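Local coordinates for 14-3-3 protein (PDB 3EFZ), which probably binds phosphoserine-containing partner proteins, as other members of the 14-3-3 family of signalling adaptors do, at residues I145-A156 with C167-A178; T198-K206 with A216-I224. One frame throughout, in Å; residues are numbered along the deposited sequence.

Interaction 1 (I145-A156 with C167-A178); sequences IKLKGDLMRYKA and CIKQAVEFYEDA
Phe174 and Tyr175, neighbours in sequence, grip helix 145-156 on two flanks of Gly149 in an antiparallel helix pair of the all-helical 14-3-3 fold; the axes of the two segments pass 7.7 Å apart at 159°. Knobs-into-holes packing is clear: Phe174 sits among Ile145, Lys148, Gly149 and Met152, and Tyr175 among Lys146, Gly149, Asp150 and Arg153. Lys148 lies across the Phe174 ring at about a right angle, its CB 3.9 Å from the ring centroid over one face; a bend at chi3 (-70°) brings CE and NZ back to the far end of the ring, where NZ goes on to a salt bridge with Asp129. Met152 CG meets the edge of that ring at CE1. Gly149, with no side chain, lets its CA lie over one face of the Tyr175 ring, toward the rim. The phenol points into a salt-bridge network in which Asp150 pairs with Lys146 and, weakly, with Arg153, a predicted phosphoserine-contacting residue. Tyr175 OH donates to the anti lone pair of Asp150 OD1 at 2.7 Å, and Asn201 also bonds that oxygen. The hydroxyl in turn accepts from Arg153 NE at 3.0 Å, in the guanidinium plane and almost straight at 179°.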
loop_
_atom_site.group_PDB
_atom_site.type_symbol
_atom_site.label_atom_id
_atom_site.label_comp_id
_atom_site.label_asym_id
_atom_site.label_seq_id
_atom_site.Cartn_x
_atom_site.Cartn_y
_atom_site.Cartn_z
ATOM N N ILE B 145 5.444 -3.055 19.885
ATOM C CA ILE B 145 6.893 -3.010 20.087
ATOM C C ILE B 145 7.628 -3.854 19.019
ATOM O O ILE B 145 8.681 -3.443 18.507
ATOM C CB ILE B 145 7.242 -3.406 21.547
ATOM C CG1 ILE B 145 6.679 -2.353 22.515
ATOM C CG2 ILE B 145 8.766 -3.613 21.758
ATOM C CD1 ILE B 145 6.586 -2.820 23.977
ATOM N N LYS B 146 7.068 -5.012 18.666
ATOM C CA LYS B 146 7.585 -5.781 17.533
ATOM C C LYS B 146 7.552 -4.937 16.242
ATOM O O LYS B 146 8.515 -4.932 15.462
ATOM C CB LYS B 146 6.796 -7.083 17.317
ATOM C CG LYS B 146 6.981 -7.607 15.911
ATOM C CD LYS B 146 6.062 -8.719 15.516
ATOM C CE LYS B 146 6.260 -9.036 14.045
ATOM N NZ LYS B 146 5.512 -8.124 13.160
ATOM N N LEU B 147 6.431 -4.237 16.047
ATOM C CA LEU B 147 6.203 -3.350 14.924
ATOM C C LEU B 147 7.265 -2.249 14.832
ATOM O O LEU B 147 7.774 -1.963 13.746
ATOM C CB LEU B 147 4.813 -2.738 15.081
ATOM C CG LEU B 147 4.121 -2.111 13.892
ATOM C CD1 LEU B 147 2.595 -2.249 14.016
ATOM C CD2 LEU B 147 4.563 -0.635 13.765
ATOM N N LYS B 148 7.601 -1.640 15.968
ATOM C CA LYS B 148 8.723 -0.693 16.029
ATOM C C LYS B 148 10.046 -1.374 15.670
ATOM O O LYS B 148 10.906 -0.759 15.043
ATOM C CB LYS B 148 8.830 -0.036 17.403
ATOM C CG LYS B 148 7.654 0.869 17.785
ATOM C CD LYS B 148 8.023 1.798 18.915
ATOM C CE LYS B 148 8.190 1.060 20.265
ATOM N NZ LYS B 148 8.738 1.953 21.329
ATOM N N GLY B 149 10.205 -2.627 16.099
ATOM C CA GLY B 149 11.334 -3.466 15.714
ATOM C C GLY B 149 11.451 -3.640 14.220
ATOM O O GLY B 149 12.536 -3.417 13.667
ATOM N N ASP B 150 10.332 -4.004 13.571
ATOM C CA ASP B 150 10.227 -4.064 12.107
ATOM C C ASP B 150 10.593 -2.752 11.418
ATOM O O ASP B 150 11.365 -2.757 10.461
ATOM C CB ASP B 150 8.818 -4.488 11.640
ATOM C CG ASP B 150 8.416 -5.873 12.125
ATOM O OD1 ASP B 150 9.272 -6.722 12.428
ATOM O OD2 ASP B 150 7.216 -6.113 12.187
ATOM N N LEU B 151 10.018 -1.645 11.875
ATOM C CA LEU B 151 10.311 -0.318 11.315
ATOM C C LEU B 151 11.764 0.131 11.497
ATOM O O LEU B 151 12.325 0.761 10.615
ATOM C CB LEU B 151 9.366 0.754 11.875
ATOM C CG LEU B 151 7.867 0.669 11.555
ATOM C CD1 LEU B 151 7.170 1.768 12.287
ATOM C CD2 LEU B 151 7.560 0.737 10.052
ATOM N N MET B 152 12.366 -0.183 12.635
ATOM C CA MET B 152 13.804 0.019 12.801
ATOM C C MET B 152 14.659 -0.809 11.816
ATOM O O MET B 152 15.671 -0.327 11.285
ATOM C CB MET B 152 14.220 -0.265 14.250
ATOM C CG MET B 152 13.877 0.858 15.204
ATOM S SD MET B 152 14.605 2.428 14.703
ATOM C CE MET B 152 13.219 3.481 15.053
ATOM N N ARG B 153 14.244 -2.061 11.601
ATOM C CA ARG B 153 14.882 -2.976 10.630
ATOM C C ARG B 153 14.805 -2.389 9.226
ATOM O O ARG B 153 15.769 -2.486 8.453
ATOM C CB ARG B 153 14.239 -4.383 10.685
ATOM C CG ARG B 153 14.692 -5.385 9.600
ATOM C CD ARG B 153 14.347 -6.855 9.973
ATOM N NE ARG B 153 12.901 -7.053 10.199
ATOM C CZ ARG B 153 12.019 -7.306 9.236
ATOM N NH1 ARG B 153 12.421 -7.427 7.970
ATOM N NH2 ARG B 153 10.728 -7.444 9.534
ATOM N N TYR B 154 13.668 -1.764 8.903
ATOM C CA TYR B 154 13.511 -1.107 7.604
ATOM C C TYR B 154 14.462 0.072 7.433
ATOM O O TYR B 154 14.996 0.268 6.348
ATOM C CB TYR B 154 12.079 -0.616 7.387
ATOM C CG TYR B 154 10.990 -1.682 7.333
ATOM C CD1 TYR B 154 11.280 -3.056 7.250
ATOM C CD2 TYR B 154 9.651 -1.294 7.332
ATOM C CE1 TYR B 154 10.254 -3.997 7.191
ATOM C CE2 TYR B 154 8.623 -2.215 7.256
ATOM C CZ TYR B 154 8.921 -3.553 7.198
ATOM O OH TYR B 154 7.844 -4.404 7.120
ATOM N N LYS B 155 14.652 0.863 8.494
ATOM C CA LYS B 155 15.517 2.058 8.434
ATOM C C LYS B 155 16.950 1.587 8.236
ATOM O O LYS B 155 17.703 2.178 7.466
ATOM C CB LYS B 155 15.434 2.914 9.716
ATOM C CG LYS B 155 14.080 3.542 10.051
ATOM C CD LYS B 155 14.241 4.576 11.175
ATOM C CE LYS B 155 12.905 5.118 11.632
ATOM N NZ LYS B 155 13.024 6.260 12.619
ATOM N N ALA B 156 17.293 0.514 8.948
ATOM C CA ALA B 156 18.593 -0.151 8.900
ATOM C C ALA B 156 18.969 -0.664 7.504
ATOM O O ALA B 156 20.146 -0.755 7.188
ATOM C CB ALA B 156 18.619 -1.309 9.909
ATOM N N CYS B 167 20.286 1.745 14.276
ATOM C CA CYS B 167 18.949 1.207 13.984
ATOM C C CYS B 167 18.886 -0.297 14.215
ATOM O O CYS B 167 17.868 -0.808 14.675
ATOM C CB CYS B 167 18.462 1.536 12.554
ATOM S SG CYS B 167 18.085 3.275 12.304
ATOM N N ILE B 168 19.958 -1.013 13.878
ATOM C CA ILE B 168 20.000 -2.451 14.143
ATOM C C ILE B 168 19.957 -2.683 15.657
ATOM O O ILE B 168 19.203 -3.538 16.140
ATOM C CB ILE B 168 21.221 -3.139 13.492
ATOM C CG1 ILE B 168 21.074 -3.148 11.964
ATOM C CG2 ILE B 168 21.369 -4.577 14.009
ATOM C CD1 ILE B 168 22.378 -3.279 11.210
ATOM N N LYS B 169 20.742 -1.905 16.399
ATOM C CA LYS B 169 20.727 -1.995 17.857
ATOM C C LYS B 169 19.340 -1.713 18.446
ATOM O O LYS B 169 18.897 -2.471 19.299
ATOM C CB LYS B 169 21.796 -1.125 18.514
ATOM C CG LYS B 169 21.869 -1.401 20.011
ATOM C CD LYS B 169 22.921 -0.615 20.745
ATOM C CE LYS B 169 22.808 -0.914 22.258
ATOM N NZ LYS B 169 21.397 -0.702 22.763
ATOM N N GLN B 170 18.656 -0.658 17.978
ATOM C CA GLN B 170 17.283 -0.353 18.425
ATOM C C GLN B 170 16.290 -1.444 18.056
ATOM O O GLN B 170 15.344 -1.671 18.798
ATOM C CB GLN B 170 16.749 0.986 17.875
ATOM C CG GLN B 170 17.409 2.271 18.390
ATOM C CD GLN B 170 16.818 3.535 17.745
ATOM O OE1 GLN B 170 15.662 3.895 17.995
ATOM N NE2 GLN B 170 17.616 4.217 16.923
ATOM N N ALA B 171 16.478 -2.084 16.890
ATOM C CA ALA B 171 15.628 -3.220 16.466
ATOM C C ALA B 171 15.794 -4.444 17.359
ATOM O O ALA B 171 14.813 -5.103 17.709
ATOM C CB ALA B 171 15.901 -3.603 14.994
ATOM N N VAL B 172 17.049 -4.771 17.681
ATOM C CA VAL B 172 17.371 -5.801 18.678
ATOM C C VAL B 172 16.611 -5.568 20.004
ATOM O O VAL B 172 15.864 -6.434 20.453
ATOM C CB VAL B 172 18.900 -5.896 18.894
ATOM C CG1 VAL B 172 19.253 -6.755 20.124
ATOM C CG2 VAL B 172 19.551 -6.458 17.654
ATOM N N GLU B 173 16.800 -4.398 20.608
ATOM C CA GLU B 173 16.072 -3.988 21.811
ATOM C C GLU B 173 14.564 -4.288 21.734
ATOM O O GLU B 173 14.009 -4.917 22.641
ATOM C CB GLU B 173 16.191 -2.478 22.020
ATOM C CG GLU B 173 17.573 -1.874 22.125
ATOM C CD GLU B 173 17.488 -0.349 22.313
ATOM O OE1 GLU B 173 18.276 0.393 21.658
ATOM O OE2 GLU B 173 16.622 0.104 23.119
ATOM N N PHE B 174 13.917 -3.803 20.662
ATOM C CA PHE B 174 12.456 -3.916 20.486
ATOM C C PHE B 174 11.984 -5.353 20.371
ATOM O O PHE B 174 10.982 -5.715 20.976
ATOM C CB PHE B 174 11.944 -3.084 19.283
ATOM C CG PHE B 174 11.969 -1.573 19.512
ATOM C CD1 PHE B 174 12.237 -0.696 18.458
ATOM C CD2 PHE B 174 11.735 -1.039 20.780
ATOM C CE1 PHE B 174 12.253 0.698 18.656
ATOM C CE2 PHE B 174 11.750 0.346 21.003
ATOM C CZ PHE B 174 12.011 1.221 19.941
ATOM N N TYR B 175 12.705 -6.155 19.585
ATOM C CA TYR B 175 12.417 -7.578 19.432
ATOM C C TYR B 175 12.570 -8.321 20.745
ATOM O O TYR B 175 11.728 -9.121 21.093
ATOM C CB TYR B 175 13.331 -8.224 18.376
ATOM C CG TYR B 175 12.967 -7.851 16.962
ATOM C CD1 TYR B 175 11.634 -7.794 16.571
ATOM C CD2 TYR B 175 13.958 -7.568 15.998
ATOM C CE1 TYR B 175 11.271 -7.441 15.265
ATOM C CE2 TYR B 175 13.603 -7.227 14.680
ATOM C CZ TYR B 175 12.253 -7.160 14.328
ATOM O OH TYR B 175 11.859 -6.831 13.052
ATOM N N GLU B 176 13.646 -8.054 21.474
ATOM C CA GLU B 176 13.862 -8.738 22.739
ATOM C C GLU B 176 12.847 -8.320 23.794
ATOM O O GLU B 176 12.428 -9.155 24.590
ATOM C CB GLU B 176 15.308 -8.588 23.219
ATOM C CG GLU B 176 16.239 -9.493 22.415
ATOM C CD GLU B 176 17.691 -9.364 22.794
ATOM O OE1 GLU B 176 18.024 -8.522 23.668
ATOM O OE2 GLU B 176 18.509 -10.116 22.211
ATOM N N ASP B 177 12.430 -7.050 23.759
ATOM C CA ASP B 177 11.409 -6.523 24.675
ATOM C C ASP B 177 10.048 -7.162 24.399
ATOM O O ASP B 177 9.393 -7.664 25.313
ATOM C CB ASP B 177 11.334 -4.977 24.591
ATOM C CG ASP B 177 10.358 -4.366 25.602
ATOM O OD1 ASP B 177 9.961 -3.198 25.412
ATOM O OD2 ASP B 177 9.988 -5.042 26.586
ATOM N N ALA B 178 9.657 -7.172 23.133
ATOM C CA ALA B 178 8.420 -7.825 22.682
ATOM C C ALA B 178 8.415 -9.330 23.003
ATOM O O ALA B 178 7.443 -9.844 23.544
ATOM C CB ALA B 178 8.210 -7.583 21.186
#

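Interaction 2 (T198-K206 with A216-I224); sequences TILNYTILK and AMKFANRAI
Ile199 opens the contact by reaching two residues of helix 216-224 a turn apart: its CG2 lies 3.7 Å from Ala223 CB, while its CD1 touches Phe219 CZ. The two segments form an antiparallel helix pair of the 14-3-3 fold, with short-segment axes 9.0 Å apart at 164°, and Phe219 is a knob set among Ile199, Tyr202, Thr203 and Lys206. Tyr202 offers CD2 to Phe219 CZ at 3.6 Å, the ring planes inclined at 73°. Thr203 uses both branches. Its OG1 comes to the edge of the Phe219 ring, 3.3 Å from CD1, while donating to Ile199 O from above the carbonyl plane, so that this oxygen serves both the hydroxyl and the backbone N of Thr203. The methyl CG2, anti to the backbone N, fits instead against Ala216 O and Met217 CE. Lys206 finishes the series: CB rests on Ala216 CB, and the chain then crosses the Phe219 ring, placing CE 3.6 Å from its centroid over one face, with NZ 4.3 Å from the Phe219 centroid, over the same face, as a cation-pi contact. CE sits in the corner formed by the Phe219 and Tyr202 rings, over the centre of each. Helix 161-185 packs on the first segment through Ile199 and Tyr202, whose hydroxyl bonds Glu176, whereas helix 239-256 meets the second segment at Met217, Asn221 and Ile224.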
loop_
_atom_site.group_PDB
_atom_site.type_symbol
_atom_site.label_atom_id
_atom_site.label_comp_id
_atom_site.label_asym_id
_atom_site.label_seq_id
_atom_site.Cartn_x
_atom_site.Cartn_y
_atom_site.Cartn_z
ATOM N N THR B 198 7.277 -12.829 15.952
ATOM C CA THR B 198 8.339 -12.028 16.532
ATOM C C THR B 198 9.694 -12.709 16.390
ATOM O O THR B 198 10.670 -12.063 16.011
ATOM C CB THR B 198 8.028 -11.649 18.000
ATOM O OG1 THR B 198 6.664 -11.190 18.088
ATOM C CG2 THR B 198 8.966 -10.532 18.472
ATOM N N ILE B 199 9.736 -14.008 16.696
ATOM C CA ILE B 199 10.899 -14.862 16.448
ATOM C C ILE B 199 11.375 -14.749 14.998
ATOM O O ILE B 199 12.577 -14.602 14.747
ATOM C CB ILE B 199 10.583 -16.360 16.802
ATOM C CG1 ILE B 199 10.245 -16.523 18.300
ATOM C CG2 ILE B 199 11.720 -17.324 16.335
ATOM C CD1 ILE B 199 11.461 -16.523 19.257
ATOM N N LEU B 200 10.429 -14.819 14.059
ATOM C CA LEU B 200 10.725 -14.817 12.627
ATOM C C LEU B 200 11.365 -13.519 12.158
ATOM O O LEU B 200 12.346 -13.557 11.418
ATOM C CB LEU B 200 9.472 -15.112 11.779
ATOM C CG LEU B 200 9.642 -15.037 10.241
ATOM C CD1 LEU B 200 10.551 -16.144 9.692
ATOM C CD2 LEU B 200 8.299 -15.037 9.495
ATOM N N ASN B 201 10.808 -12.380 12.575
ATOM C CA ASN B 201 11.373 -11.087 12.214
ATOM C C ASN B 201 12.752 -10.826 12.841
ATOM O O ASN B 201 13.643 -10.259 12.187
ATOM C CB ASN B 201 10.364 -9.977 12.497
ATOM C CG ASN B 201 9.220 -9.967 11.481
ATOM O OD1 ASN B 201 8.994 -10.945 10.774
ATOM N ND2 ASN B 201 8.491 -8.875 11.424
ATOM N N TYR B 202 12.926 -11.276 14.082
ATOM C CA TYR B 202 14.225 -11.217 14.765
ATOM C C TYR B 202 15.225 -12.120 14.065
ATOM O O TYR B 202 16.372 -11.730 13.887
ATOM C CB TYR B 202 14.083 -11.607 16.244
ATOM C CG TYR B 202 15.265 -11.273 17.161
ATOM C CD1 TYR B 202 16.302 -10.428 16.750
ATOM C CD2 TYR B 202 15.311 -11.778 18.452
ATOM C CE1 TYR B 202 17.363 -10.122 17.593
ATOM C CE2 TYR B 202 16.370 -11.476 19.308
ATOM C CZ TYR B 202 17.392 -10.644 18.867
ATOM O OH TYR B 202 18.437 -10.343 19.719
ATOM N N THR B 203 14.784 -13.321 13.677
ATOM C CA THR B 203 15.588 -14.238 12.866
ATOM C C THR B 203 16.026 -13.578 11.555
ATOM O O THR B 203 17.182 -13.716 11.171
ATOM C CB THR B 203 14.842 -15.563 12.569
ATOM O OG1 THR B 203 14.604 -16.263 13.798
ATOM C CG2 THR B 203 15.647 -16.452 11.642
ATOM N N ILE B 204 15.119 -12.844 10.905
ATOM C CA ILE B 204 15.435 -12.094 9.679
ATOM C C ILE B 204 16.513 -11.017 9.919
ATOM O O ILE B 204 17.462 -10.877 9.108
ATOM C CB ILE B 204 14.164 -11.486 9.030
ATOM C CG1 ILE B 204 13.218 -12.593 8.549
ATOM C CG2 ILE B 204 14.531 -10.559 7.870
ATOM C CD1 ILE B 204 11.813 -12.093 8.193
ATOM N N LEU B 205 16.388 -10.294 11.036
ATOM C CA LEU B 205 17.376 -9.292 11.434
ATOM C C LEU B 205 18.753 -9.911 11.626
ATOM O O LEU B 205 19.750 -9.348 11.155
ATOM C CB LEU B 205 16.954 -8.577 12.724
ATOM C CG LEU B 205 17.810 -7.425 13.268
ATOM C CD1 LEU B 205 17.677 -6.159 12.393
ATOM C CD2 LEU B 205 17.404 -7.124 14.716
ATOM N N LYS B 206 18.791 -11.059 12.306
ATOM C CA LYS B 206 20.026 -11.797 12.560
ATOM C C LYS B 206 20.667 -12.308 11.275
ATOM O O LYS B 206 21.883 -12.180 11.085
ATOM C CB LYS B 206 19.774 -12.996 13.490
ATOM C CG LYS B 206 19.427 -12.656 14.933
ATOM C CD LYS B 206 18.978 -13.920 15.659
ATOM C CE LYS B 206 18.462 -13.606 17.053
ATOM N NZ LYS B 206 19.530 -13.441 18.069
ATOM N N ALA B 216 21.280 -17.077 13.303
ATOM C CA ALA B 216 19.878 -16.964 12.895
ATOM C C ALA B 216 19.174 -18.329 12.833
ATOM O O ALA B 216 18.053 -18.487 13.339
ATOM C CB ALA B 216 19.779 -16.254 11.539
ATOM N N MET B 217 19.824 -19.306 12.209
ATOM C CA MET B 217 19.213 -20.615 12.042
ATOM C C MET B 217 19.145 -21.429 13.324
ATOM O O MET B 217 18.146 -22.113 13.556
ATOM C CB MET B 217 19.850 -21.384 10.891
ATOM C CG MET B 217 19.004 -21.353 9.608
ATOM S SD MET B 217 18.576 -19.739 8.888
ATOM C CE MET B 217 16.945 -19.365 9.536
ATOM N N LYS B 218 20.171 -21.330 14.167
ATOM C CA LYS B 218 20.112 -21.906 15.515
ATOM C C LYS B 218 18.967 -21.292 16.331
ATOM O O LYS B 218 18.252 -21.998 17.052
ATOM C CB LYS B 218 21.440 -21.702 16.245
ATOM C CG LYS B 218 22.521 -22.675 15.846
ATOM C CD LYS B 218 23.825 -22.352 16.550
ATOM C CE LYS B 218 24.956 -23.240 16.041
ATOM N NZ LYS B 218 26.282 -22.710 16.459
ATOM N N PHE B 219 18.802 -19.977 16.209
ATOM C CA PHE B 219 17.739 -19.244 16.899
ATOM C C PHE B 219 16.367 -19.764 16.459
ATOM O O PHE B 219 15.498 -20.033 17.298
ATOM C CB PHE B 219 17.883 -17.728 16.653
ATOM C CG PHE B 219 16.957 -16.877 17.486
ATOM C CD1 PHE B 219 15.827 -16.292 16.911
ATOM C CD2 PHE B 219 17.205 -16.665 18.846
ATOM C CE1 PHE B 219 14.945 -15.491 17.674
ATOM C CE2 PHE B 219 16.329 -15.873 19.628
ATOM C CZ PHE B 219 15.194 -15.284 19.032
ATOM N N ALA B 220 16.205 -19.918 15.145
ATOM C CA ALA B 220 14.986 -20.462 14.542
ATOM C C ALA B 220 14.740 -21.922 14.920
ATOM O O ALA B 220 13.615 -22.272 15.273
ATOM C CB ALA B 220 15.017 -20.302 13.021
ATOM N N ASN B 221 15.784 -22.757 14.837
ATOM C CA ASN B 221 15.734 -24.152 15.267
ATOM C C ASN B 221 15.255 -24.279 16.708
ATOM O O ASN B 221 14.345 -25.052 16.999
ATOM C CB ASN B 221 17.119 -24.815 15.141
ATOM C CG ASN B 221 17.308 -25.574 13.828
ATOM O OD1 ASN B 221 16.352 -25.806 13.083
ATOM N ND2 ASN B 221 18.552 -25.977 13.549
ATOM N N ARG B 222 15.888 -23.524 17.599
ATOM C CA ARG B 222 15.529 -23.472 19.015
ATOM C C ARG B 222 14.038 -23.264 19.268
ATOM O O ARG B 222 13.446 -23.944 20.107
ATOM C CB ARG B 222 16.262 -22.314 19.676
ATOM C CG ARG B 222 17.359 -22.710 20.562
ATOM C CD ARG B 222 17.441 -21.686 21.644
ATOM N NE ARG B 222 18.199 -20.505 21.266
ATOM C CZ ARG B 222 17.935 -19.283 21.714
ATOM N NH1 ARG B 222 16.902 -19.066 22.529
ATOM N NH2 ARG B 222 18.692 -18.271 21.327
ATOM N N ALA B 223 13.466 -22.293 18.552
ATOM C CA ALA B 223 12.057 -21.922 18.665
ATOM C C ALA B 223 11.117 -22.942 18.025
ATOM O O ALA B 223 9.962 -23.074 18.440
ATOM C CB ALA B 223 11.828 -20.541 18.058
ATOM N N ILE B 224 11.599 -23.638 17.001
ATOM C CA ILE B 224 10.841 -24.730 16.378
ATOM C C ILE B 224 10.670 -25.881 17.385
ATOM O O ILE B 224 9.564 -26.426 17.558
ATOM C CB ILE B 224 11.527 -25.257 15.082
ATOM C CG1 ILE B 224 11.638 -24.148 14.032
ATOM C CG2 ILE B 224 10.754 -26.435 14.491
ATOM C CD1 ILE B 224 12.540 -24.504 12.882
#

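The two contacts illustrate how a 14-3-3 chain builds its helical array from successive antiparallel pairs. Interaction 1 joins helices 138-158 and 161-185, and interaction 2 follows it along the chain, joining helices 193-207 and 213-228; their centres lie 14 Å apart. Helix 193-207 connects them by packing against both helices of the first pair. Two probable hydrogen bonds bridge the interactions, Asn201 ND2 to Asp150 OD1 and Tyr202 OH to Glu176 OE2. The first belongs to the surroundings of Arg153, which with nearby Arg79 is predicted to contact phosphoserine. Interaction 2 is therefore tied, through Asn201, to what is probably the phosphopeptide-binding site.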